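Local coordinates for protein carbohydrate binding module (Escherichia coli, PDB 2XFD) that binds carbohydrate in a calcium-dependent manner, taking up cellobiose and probably xylan, at residues A76-N82 and S94-E98. Residues are numbered along the deposited sequence; the frame is centred on the assembly and turned at random.
Sequences AENQSVN and SGNSE. With CA (calcium ion), chain D; GOL (glycerol), chain E.
This contact builds half of a calcium site set apart from the sugar-binding calcium. E77 chelates the ion with both carboxylate oxygens, OE1 and OE2 each 2.5 Å from CA. E98 OE2 lies 2.3 Å and water 3 2.4 Å from CA; D65 and Q75 complete the shell. The metal lets the two acids meet, E77 OE2 to E98 OE2 3.2 Å. E98 OE1 accepts a hydrogen bond from Q63 NE2.

Residues 76-78 form a 3-10 turn, closed by Q79 N to A76 O at 3.1 Å. The loops run antiparallel, with A76 near E98, E77 near S97 and S80 near G95. N96 has positive phi (55/58) and an m rotamer. Its ND2 donates to E77 O (3.0 Å), its N to Q79 O (2.9 Å). N82, chi1 t, sends ND2 to S97 O (3.0 Å), while OD1 takes the amides of G84 and V85. G95 CA makes a CA-H...O contact with S80 O, 3.3 Å; a CB would clash there. Water 1 accepts from S97 N and lies within hydrogen-bonding distance of A76 O and Q79 O, each 2.9 Å.

The loops follow strands 72-75 and 90-91; A76, Q79 and N82 rest on strand 104-110.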
# COMPACT_ATOMS: atom_id res chain seq x y z
N ALA A 76 -2.16 7.89 2.15
CA ALA A 76 -1.13 7.46 1.20
C ALA A 76 -0.51 8.61 0.45
O ALA A 76 0.71 8.64 0.23
CB ALA A 76 -1.75 6.42 0.26
N GLU A 77 -1.34 9.58 0.04
CA GLU A 77 -0.90 10.73 -0.71
C GLU A 77 -0.05 11.70 0.09
O GLU A 77 0.56 12.58 -0.48
CB GLU A 77 -2.11 11.44 -1.36
CG GLU A 77 -3.15 12.01 -0.38
CD GLU A 77 -4.24 11.04 0.00
OE1 GLU A 77 -5.40 11.50 0.18
OE2 GLU A 77 -3.99 9.84 0.20
N ASN A 78 -0.02 11.53 1.42
CA ASN A 78 0.86 12.33 2.28
C ASN A 78 2.23 11.69 2.48
O ASN A 78 3.03 12.27 3.19
CB ASN A 78 0.17 12.63 3.63
CG ASN A 78 -1.04 13.54 3.47
OD1 ASN A 78 -1.25 14.15 2.42
ND2 ASN A 78 -1.83 13.65 4.50
N GLN A 79 2.49 10.57 1.86
CA GLN A 79 3.75 9.88 2.03
C GLN A 79 4.71 10.23 0.91
O GLN A 79 4.36 10.11 -0.28
CB GLN A 79 3.55 8.37 2.12
CG GLN A 79 2.52 7.91 3.11
CD GLN A 79 2.66 8.53 4.49
OE1 GLN A 79 1.59 9.07 5.04
NE2 GLN A 79 3.74 8.52 5.05
N SER A 80 5.90 10.60 1.25
CA SER A 80 6.88 11.03 0.27
C SER A 80 7.42 9.93 -0.62
O SER A 80 7.88 10.23 -1.74
CB SER A 80 8.05 11.73 0.96
OG SER A 80 8.68 10.83 1.86
N VAL A 81 7.43 8.71 -0.14
CA VAL A 81 8.00 7.57 -0.86
C VAL A 81 6.92 6.61 -1.37
O VAL A 81 6.16 6.02 -0.61
CB VAL A 81 9.02 6.83 -0.00
CG1 VAL A 81 9.57 5.57 -0.78
CG2 VAL A 81 10.13 7.80 0.38
N ASN A 82 6.85 6.52 -2.70
CA ASN A 82 5.95 5.66 -3.46
C ASN A 82 6.70 5.16 -4.67
O ASN A 82 6.96 5.89 -5.61
CB ASN A 82 4.70 6.44 -3.85
CG ASN A 82 3.70 5.57 -4.61
OD1 ASN A 82 4.15 4.66 -5.33
ND2 ASN A 82 2.41 5.87 -4.54
N SER A 94 7.67 9.97 -8.80
CA SER A 94 7.41 10.96 -7.80
C SER A 94 6.85 10.26 -6.57
O SER A 94 6.71 9.02 -6.59
CB SER A 94 6.43 11.85 -8.42
OG SER A 94 6.37 13.00 -7.70
N GLY A 95 6.52 11.01 -5.57
CA GLY A 95 5.90 10.54 -4.35
C GLY A 95 4.50 11.07 -4.23
O GLY A 95 3.89 11.51 -5.18
N ASN A 96 3.97 10.98 -3.02
CA ASN A 96 2.73 11.61 -2.68
C ASN A 96 1.61 11.20 -3.62
O ASN A 96 0.94 12.00 -4.21
CB ASN A 96 2.86 13.14 -2.60
CG ASN A 96 3.84 13.55 -1.53
OD1 ASN A 96 5.05 13.71 -1.77
ND2 ASN A 96 3.35 13.65 -0.30
N SER A 97 1.35 9.89 -3.69
CA SER A 97 0.24 9.38 -4.51
C SER A 97 -0.39 8.17 -3.78
O SER A 97 0.28 7.39 -3.12
CB SER A 97 0.75 8.92 -5.85
OG SER A 97 -0.29 8.37 -6.64
N GLU A 98 -1.71 8.05 -3.97
CA GLU A 98 -2.45 6.86 -3.61
C GLU A 98 -2.15 5.68 -4.47
O GLU A 98 -2.50 4.55 -4.13
CB GLU A 98 -3.94 7.16 -3.65
CG GLU A 98 -4.39 8.15 -2.62
CD GLU A 98 -5.88 8.42 -2.60
OE1 GLU A 98 -6.48 8.41 -3.70
OE2 GLU A 98 -6.45 8.69 -1.53
CA CA D . -6.31 9.24 0.74
C1 GOL E . 10.54 8.89 -3.94
O1 GOL E . 9.81 10.11 -3.70
C2 GOL E . 9.77 8.12 -4.98
O2 GOL E . 8.51 7.95 -4.55
C3 GOL E . 10.44 6.76 -5.42
O3 GOL E . 11.53 7.11 -6.26
O HOH W 1 2.76 8.24 -1.74
O HOH W 2 5.04 14.14 2.07
O HOH W 3 -8.26 10.59 0.74